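PDB 1KNV: Bse634I restriction endonuclease from Geobacillus stearothermophilus, which cuts double-stranded DNA at a specific recognition sequence, acting as a type II restriction endonuclease. Local coordinates for the interface of chains A and B. Residues are numbered along the deposited sequence; one frame, centred on the assembly and turned at random. Chains: chain A/B, Bse634I restriction endonuclease.

Three patches of one two-fold symmetric interface are described here. Contacts 1 and 2 share helix 203-227: contact 2 uses its first two turns, contact 1 residues 214 and 218 further along, and their C-alpha centres are about 15 Å apart. The C-alpha centre of contact 3 is about 14 Å from that of contact 1 and about 17 Å from that of contact 2. Contacts 1 and 2 are each made by the same residues of both chains, close to the two-fold axis, whereas contact 3 joins different segments and recurs with the chains exchanged. The deposited assembly holds four copies, two of them paired here.

Contact 1: the interface of chains A and B. Residues chain A 214, 218, 257-258; chain B 214, 218, 257-258.
A:Thr257 and B:Thr257 meet hydroxyl to hydroxyl across the two-fold axis, their OG1 atoms 2.8 Å apart, a hydrogen bond whose direction the model does not settle. The two side chains cross at about a right angle. In each, OG1 sits between the backbone N and the carbonyl carbon (chi1 56° in A:Thr257), a turn that points the hydroxyl at its mate and leaves CG2 facing the other chain's helix. There A:Thr257 CG2 packs 3.4 Å from B:Ser218 OG. Beside the threonines, the CA of A:His258 lies 3.7 Å from the CB of B:His258.

Ordered waters join the two hydroxyls to the residues around them. Water 1 is bound by B:Thr257 OG1 at 2.8 Å, by A:Asn214 OD1, and by the backbone N and ring ND1 of A:His258; it lies in the plane of that ring, at its edge. Water 2 is the twin on the chain B side, and water 3 bridges both hydroxyls.

Further out, A:Asn214 OD1 takes the backbone N of A:Thr257 at 2.9 Å, tying the 3-10 helix to helix 203-227. A:Ser218 OG bonds back to A:Asn214 O. In the deposited assembly the site joins chains A and B through hydroxyls and bound waters on the axis, and may help hold such a dimer together.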
ATOM      1  N   ASN A 214      16.583   8.210   4.486  1.00 12.77           N
ATOM      2  CA  ASN A 214      15.734   7.344   3.683  1.00 14.92           C
ATOM      3  C   ASN A 214      15.942   5.902   4.138  1.00 15.05           C
ATOM      4  O   ASN A 214      14.984   5.150   4.292  1.00 17.14           O
ATOM      5  CB  ASN A 214      16.087   7.475   2.196  1.00 13.30           C
ATOM      6  CG  ASN A 214      15.248   8.527   1.484  1.00 15.21           C
ATOM      7  OD1 ASN A 214      14.031   8.363   1.312  1.00 15.07           O
ATOM      8  ND2 ASN A 214      15.893   9.618   1.070  1.00 14.32           N
ATOM      9  N   SER A 218      12.865   4.128   6.281  1.00 14.96           N
ATOM     10  CA  SER A 218      12.148   3.068   5.577  1.00 15.24           C
ATOM     11  C   SER A 218      12.178   1.785   6.413  1.00 16.13           C
ATOM     12  O   SER A 218      11.172   1.072   6.529  1.00 15.99           O
ATOM     13  CB  SER A 218      12.747   2.843   4.179  1.00 13.65           C
ATOM     14  OG  SER A 218      14.100   2.437   4.237  1.00 13.71           O
ATOM     15  N   THR A 257      11.488   8.758  -0.075  1.00 16.94           N
ATOM     16  CA  THR A 257      10.936   8.009  -1.199  1.00 17.49           C
ATOM     17  C   THR A 257       9.897   6.938  -0.874  1.00 17.63           C
ATOM     18  O   THR A 257       8.959   6.754  -1.648  1.00 18.57           O
ATOM     19  CB  THR A 257      12.069   7.400  -2.082  1.00 17.30           C
ATOM     20  OG1 THR A 257      12.937   6.588  -1.284  1.00 19.22           O
ATOM     21  CG2 THR A 257      12.897   8.508  -2.720  1.00 17.11           C
ATOM     22  N   HIS A 258      10.028   6.241   0.256  1.00 17.44           N
ATOM     23  CA  HIS A 258       9.052   5.199   0.593  1.00 18.61           C
ATOM     24  C   HIS A 258       7.732   5.812   1.007  1.00 20.70           C
ATOM     25  O   HIS A 258       6.757   5.107   1.251  1.00 22.40           O
ATOM     26  CB  HIS A 258       9.552   4.301   1.734  1.00 17.37           C
ATOM     27  CG  HIS A 258       9.553   4.959   3.079  1.00 15.42           C
ATOM     28  ND1 HIS A 258      10.609   5.726   3.537  1.00 15.18           N
ATOM     29  CD2 HIS A 258       8.629   4.976   4.064  1.00 14.21           C
ATOM     30  CE1 HIS A 258      10.330   6.183   4.741  1.00 13.86           C
ATOM     31  NE2 HIS A 258       9.131   5.743   5.087  1.00 14.48           N
TER
ATOM     32  N   ASN B 214      16.783   5.564  -6.308  1.00 14.83           N
ATOM     33  CA  ASN B 214      15.652   5.584  -5.382  1.00 15.09           C
ATOM     34  C   ASN B 214      14.652   6.662  -5.738  1.00 14.66           C
ATOM     35  O   ASN B 214      13.447   6.429  -5.688  1.00 14.05           O
ATOM     36  CB  ASN B 214      16.133   5.803  -3.952  1.00 13.90           C
ATOM     37  CG  ASN B 214      16.460   4.510  -3.265  1.00 14.73           C
ATOM     38  OD1 ASN B 214      15.569   3.692  -3.020  1.00 15.44           O
ATOM     39  ND2 ASN B 214      17.739   4.301  -2.956  1.00 14.13           N
ATOM     40  N   SER B 218      11.060   5.434  -7.341  1.00 15.23           N
ATOM     41  CA  SER B 218       9.901   5.670  -6.501  1.00 16.33           C
ATOM     42  C   SER B 218       8.912   6.579  -7.239  1.00 17.23           C
ATOM     43  O   SER B 218       7.692   6.424  -7.113  1.00 16.95           O
ATOM     44  CB  SER B 218      10.323   6.289  -5.168  1.00 16.78           C
ATOM     45  OG  SER B 218      10.948   7.549  -5.343  1.00 17.89           O
ATOM     46  N   THR B 257      14.522   1.699  -1.230  1.00 14.32           N
ATOM     47  CA  THR B 257      13.798   1.851   0.032  1.00 16.37           C
ATOM     48  C   THR B 257      12.273   1.821  -0.035  1.00 16.97           C
ATOM     49  O   THR B 257      11.613   1.383   0.918  1.00 17.20           O
ATOM     50  CB  THR B 257      14.220   3.141   0.794  1.00 16.32           C
ATOM     51  OG1 THR B 257      13.852   4.302   0.043  1.00 17.12           O
ATOM     52  CG2 THR B 257      15.715   3.154   1.031  1.00 15.55           C
ATOM     53  N   HIS B 258      11.696   2.276  -1.142  1.00 17.82           N
ATOM     54  CA  HIS B 258      10.242   2.266  -1.235  1.00 18.17           C
ATOM     55  C   HIS B 258       9.683   0.858  -1.411  1.00 19.45           C
ATOM     56  O   HIS B 258       8.479   0.637  -1.254  1.00 22.14           O
ATOM     57  CB  HIS B 258       9.742   3.180  -2.374  1.00 15.42           C
ATOM     58  CG  HIS B 258      10.036   2.675  -3.751  1.00 14.87           C
ATOM     59  ND1 HIS B 258      11.233   2.903  -4.393  1.00 14.50           N
ATOM     60  CD2 HIS B 258       9.290   1.928  -4.606  1.00 14.20           C
ATOM     61  CE1 HIS B 258      11.216   2.319  -5.580  1.00 14.03           C
ATOM     62  NE2 HIS B 258      10.047   1.720  -5.732  1.00 14.14           N
TER
HETATM   63  O   HOH W   1      12.464   6.011   1.827  1.00 15.26           O
HETATM   64  O   HOH W   2      12.955   4.285  -3.059  1.00 18.87           O
HETATM   65  O   HOH W   3      15.716   6.500  -0.790  1.00 21.97           O

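Contact 2: the interface of chains A and B. Residues chain A 204, 207-208; chain B 204, 207-208.
A:Leu207 and B:Leu207 reach toward each other tip to tip, with A:Leu207 CG 3.9 Å from B:Leu207 CD2. Each isobutyl group leaves its helix with CG anti to the backbone N (chi1 -171° in both), which projects it at the partner chain, and the CD2 branch then passes beyond the opposing leucine. There it crosses the neighbouring glutamine at about a right angle: B:Leu207 CD2 rests 3.8 Å from A:Gln208 CG, and A:Leu207 CD2 touches B:Gln208 CG at 3.9 Å. The methylene part of each glutamine packs, and beyond CG the extended chain leads the amide away from the leucine.

The aspartates also meet through carbon. A:Asp204 CB faces B:Asp204 CB at 3.9 Å, while the carboxylates turn apart and leave the two OD2 atoms 6.0 Å from each other. Their like charges would be expected to repel mildly at that spacing, and the positive end of each helix dipole may offset part of this.

All six residues belong to the first two turns of helix 203-227, which follows strand 191-198 in the chain. The N-terminal ends of the two helices therefore come side by side across the two-fold axis, with the leucine pair between them.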
ATOM      1  N   ASP A 204      28.354  16.164  -1.142  1.00 33.20           N
ATOM      2  CA  ASP A 204      28.469  14.769  -0.725  1.00 32.54           C
ATOM      3  C   ASP A 204      27.924  14.510   0.673  1.00 31.17           C
ATOM      4  O   ASP A 204      27.242  13.512   0.901  1.00 31.54           O
ATOM      5  CB  ASP A 204      29.930  14.274  -0.846  1.00 32.81           C
ATOM      6  CG  ASP A 204      30.906  15.024   0.063  1.00 34.49           C
ATOM      7  OD1 ASP A 204      30.801  16.265   0.187  1.00 35.54           O
ATOM      8  OD2 ASP A 204      31.802  14.368   0.638  1.00 33.82           O
ATOM      9  N   LEU A 207      24.086  14.781   0.718  1.00 23.57           N
ATOM     10  CA  LEU A 207      23.480  13.572   0.160  1.00 23.15           C
ATOM     11  C   LEU A 207      23.525  12.413   1.156  1.00 22.29           C
ATOM     12  O   LEU A 207      22.605  11.602   1.213  1.00 20.62           O
ATOM     13  CB  LEU A 207      24.199  13.170  -1.126  1.00 22.20           C
ATOM     14  CG  LEU A 207      23.548  12.047  -1.930  1.00 21.89           C
ATOM     15  CD1 LEU A 207      22.115  12.431  -2.273  1.00 20.98           C
ATOM     16  CD2 LEU A 207      24.351  11.797  -3.197  1.00 21.44           C
ATOM     17  N   GLN A 208      24.612  12.334   1.923  1.00 22.57           N
ATOM     18  CA  GLN A 208      24.770  11.293   2.936  1.00 22.35           C
ATOM     19  C   GLN A 208      23.623  11.426   3.942  1.00 22.35           C
ATOM     20  O   GLN A 208      23.075  10.421   4.409  1.00 21.79           O
ATOM     21  CB  GLN A 208      26.103  11.458   3.663  1.00 23.52           C
ATOM     22  CG  GLN A 208      27.299  10.972   2.911  1.00 24.81           C
ATOM     23  CD  GLN A 208      28.578  11.580   3.441  1.00 26.38           C
ATOM     24  OE1 GLN A 208      28.691  11.969   4.604  1.00 25.42           O
ATOM     25  NE2 GLN A 208      29.577  11.661   2.570  1.00 27.40           N
TER
ATOM     26  N   ASP B 204      31.278   9.151  -3.020  1.00 27.43           N
ATOM     27  CA  ASP B 204      30.277  10.148  -3.363  1.00 27.60           C
ATOM     28  C   ASP B 204      29.559   9.843  -4.673  1.00 27.67           C
ATOM     29  O   ASP B 204      28.357  10.059  -4.790  1.00 29.70           O
ATOM     30  CB  ASP B 204      30.903  11.556  -3.403  1.00 27.32           C
ATOM     31  CG  ASP B 204      31.896  11.744  -4.546  1.00 27.91           C
ATOM     32  OD1 ASP B 204      32.691  10.815  -4.818  1.00 26.94           O
ATOM     33  OD2 ASP B 204      31.889  12.840  -5.160  1.00 27.68           O
ATOM     34  N   LEU B 207      27.208   6.822  -4.232  1.00 23.10           N
ATOM     35  CA  LEU B 207      26.033   7.230  -3.488  1.00 22.41           C
ATOM     36  C   LEU B 207      25.073   7.973  -4.408  1.00 22.55           C
ATOM     37  O   LEU B 207      23.858   7.838  -4.274  1.00 23.60           O
ATOM     38  CB  LEU B 207      26.425   8.115  -2.299  1.00 22.21           C
ATOM     39  CG  LEU B 207      25.299   8.441  -1.311  1.00 21.55           C
ATOM     40  CD1 LEU B 207      24.775   7.158  -0.701  1.00 21.79           C
ATOM     41  CD2 LEU B 207      25.805   9.367  -0.222  1.00 21.50           C
ATOM     42  N   GLN B 208      25.605   8.746  -5.351  1.00 21.54           N
ATOM     43  CA  GLN B 208      24.749   9.468  -6.289  1.00 20.07           C
ATOM     44  C   GLN B 208      23.924   8.495  -7.123  1.00 20.13           C
ATOM     45  O   GLN B 208      22.772   8.769  -7.436  1.00 20.40           O
ATOM     46  CB  GLN B 208      25.580  10.337  -7.216  1.00 19.21           C
ATOM     47  CG  GLN B 208      26.309  11.424  -6.495  1.00 20.47           C
ATOM     48  CD  GLN B 208      27.326  12.107  -7.378  1.00 22.14           C
ATOM     49  OE1 GLN B 208      28.072  12.970  -6.922  1.00 24.86           O
ATOM     50  NE2 GLN B 208      27.361  11.730  -8.647  1.00 21.65           N
TER

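Contact 3: the interface of chains A and B. Residues chain A 250-251, 253, 269; chain B 137-139, 141.
A:Gln253 lies against B:Arg139, and its side chain can be followed outward atom by atom. A:Gln253 CB packs 3.8 Å from B:Arg139 CB. A:Gln253 CG, anti to the carbonyl carbon (chi1 -76°), runs 4.0 Å from B:Gln137 O and also sits over the centre of the guanidinium face of A:Arg269. The extended chain then brings the amide to the guanidinium of B:Arg139, the two planes only 13° apart. As modelled, A:Gln253 NE2 is 2.8 Å from B:Arg139 NE, and NH2 of the same arginine is almost as near. All three nitrogens are donors, so this pairing is doubtful; the amide is probably turned over, and OE1 in that position would accept from both.

The backbone adds a firmer link, B:Arg139 N donating to A:Gln253 O at 2.9 Å. Nearby, B:Ile141 places CD1 against the backbone carbonyls of A:Asp250 and A:Ala251 at the end of helix 246-251.

A:Arg269, stretched from CG to NE, grips B:Gln137 O side-on with NE and NH2. Leucine in this position would probably leave that carbonyl without the paired donors NE and NH2 and take away the flat group that lies against A:Gln253 CG. A:Arg269 NE lies 2.7 Å from B:Gln137 O, and A:Arg269 NH2, at 2.9 Å, approaches that oxygen in the carbonyl plane, on a lone pair.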
ATOM      1  N   ASP A 250      16.526  23.880   1.423  1.00 32.11           N
ATOM      2  CA  ASP A 250      15.500  23.500   0.465  1.00 31.65           C
ATOM      3  C   ASP A 250      15.791  22.107  -0.062  1.00 30.21           C
ATOM      4  O   ASP A 250      14.885  21.296  -0.246  1.00 31.00           O
ATOM      5  CB  ASP A 250      15.463  24.499  -0.689  1.00 33.11           C
ATOM      6  CG  ASP A 250      14.806  25.812  -0.304  1.00 35.18           C
ATOM      7  OD1 ASP A 250      14.859  26.746  -1.129  1.00 36.95           O
ATOM      8  OD2 ASP A 250      14.232  25.912   0.805  1.00 36.12           O
ATOM      9  N   ALA A 251      17.065  21.839  -0.308  1.00 28.40           N
ATOM     10  CA  ALA A 251      17.469  20.538  -0.796  1.00 27.41           C
ATOM     11  C   ALA A 251      17.153  19.482   0.261  1.00 25.82           C
ATOM     12  O   ALA A 251      16.795  18.363  -0.070  1.00 26.85           O
ATOM     13  CB  ALA A 251      18.970  20.543  -1.117  1.00 27.30           C
ATOM     14  N   GLN A 253      14.653  19.221   1.999  1.00 23.07           N
ATOM     15  CA  GLN A 253      13.202  19.093   2.168  1.00 22.84           C
ATOM     16  C   GLN A 253      12.721  17.913   1.353  1.00 22.05           C
ATOM     17  O   GLN A 253      11.558  17.533   1.445  1.00 23.13           O
ATOM     18  CB  GLN A 253      12.454  20.350   1.719  1.00 24.93           C
ATOM     19  CG  GLN A 253      12.547  21.508   2.714  1.00 28.26           C
ATOM     20  CD  GLN A 253      11.807  22.743   2.239  1.00 30.60           C
ATOM     21  OE1 GLN A 253      11.776  23.772   2.907  1.00 32.42           O
ATOM     22  NE2 GLN A 253      11.197  22.650   1.053  1.00 31.38           N
ATOM     23  N   ARG A 269       9.780  14.256   5.142  1.00 23.45           N
ATOM     24  CA  ARG A 269      11.115  14.495   4.618  1.00 21.77           C
ATOM     25  C   ARG A 269      12.007  13.313   4.960  1.00 20.76           C
ATOM     26  O   ARG A 269      11.725  12.558   5.894  1.00 21.28           O
ATOM     27  CB  ARG A 269      11.724  15.731   5.261  1.00 20.26           C
ATOM     28  CG  ARG A 269      10.884  16.951   5.176  1.00 22.43           C
ATOM     29  CD  ARG A 269      11.666  18.124   5.709  1.00 24.26           C
ATOM     30  NE  ARG A 269      10.902  19.358   5.612  1.00 27.89           N
ATOM     31  CZ  ARG A 269      11.316  20.530   6.081  1.00 29.38           C
ATOM     32  NH1 ARG A 269      12.495  20.624   6.685  1.00 29.82           N
ATOM     33  NH2 ARG A 269      10.549  21.608   5.946  1.00 29.54           N
TER
ATOM     34  N   GLN B 137       6.797  21.731   5.273  1.00 46.13           N
ATOM     35  CA  GLN B 137       6.934  21.509   3.845  1.00 42.86           C
ATOM     36  C   GLN B 137       7.831  20.348   3.443  1.00 38.37           C
ATOM     37  O   GLN B 137       8.968  20.230   3.903  1.00 36.44           O
ATOM     38  CB  GLN B 137       7.466  22.764   3.168  1.00 45.21           C
ATOM     39  CG  GLN B 137       6.526  23.935   3.189  1.00 48.02           C
ATOM     40  CD  GLN B 137       6.664  24.756   1.932  1.00 49.83           C
ATOM     41  OE1 GLN B 137       7.779  25.055   1.490  1.00 50.65           O
ATOM     42  NE2 GLN B 137       5.532  25.125   1.342  1.00 50.40           N
ATOM     43  N   VAL B 138       7.298  19.502   2.572  1.00 33.30           N
ATOM     44  CA  VAL B 138       8.028  18.365   2.038  1.00 29.02           C
ATOM     45  C   VAL B 138       8.154  18.729   0.563  1.00 26.95           C
ATOM     46  O   VAL B 138       7.294  19.416   0.011  1.00 26.77           O
ATOM     47  CB  VAL B 138       7.245  17.054   2.205  1.00 28.36           C
ATOM     48  CG1 VAL B 138       8.093  15.881   1.739  1.00 27.61           C
ATOM     49  CG2 VAL B 138       6.852  16.874   3.654  1.00 26.98           C
ATOM     50  N   ARG B 139       9.211  18.274  -0.081  1.00 24.11           N
ATOM     51  CA  ARG B 139       9.418  18.644  -1.460  1.00 24.21           C
ATOM     52  C   ARG B 139       9.834  17.477  -2.352  1.00 23.12           C
ATOM     53  O   ARG B 139      10.605  16.609  -1.938  1.00 21.96           O
ATOM     54  CB  ARG B 139      10.474  19.751  -1.479  1.00 27.29           C
ATOM     55  CG  ARG B 139      10.719  20.416  -2.809  1.00 32.85           C
ATOM     56  CD  ARG B 139      11.891  21.382  -2.686  1.00 36.12           C
ATOM     57  NE  ARG B 139      11.595  22.459  -1.751  1.00 39.24           N
ATOM     58  CZ  ARG B 139      10.874  23.536  -2.058  1.00 42.12           C
ATOM     59  NH1 ARG B 139      10.372  23.682  -3.284  1.00 42.09           N
ATOM     60  NH2 ARG B 139      10.660  24.475  -1.140  1.00 43.26           N
ATOM     61  N   ILE B 141      11.982  16.438  -5.172  1.00 19.37           N
ATOM     62  CA  ILE B 141      13.158  16.918  -5.883  1.00 20.10           C
ATOM     63  C   ILE B 141      13.713  15.795  -6.727  1.00 20.43           C
ATOM     64  O   ILE B 141      14.194  14.802  -6.197  1.00 21.62           O
ATOM     65  CB  ILE B 141      14.253  17.376  -4.895  1.00 21.10           C
ATOM     66  CG1 ILE B 141      13.724  18.505  -4.017  1.00 20.55           C
ATOM     67  CG2 ILE B 141      15.498  17.840  -5.655  1.00 22.58           C
ATOM     68  CD1 ILE B 141      14.695  18.960  -2.967  1.00 21.37           C
TER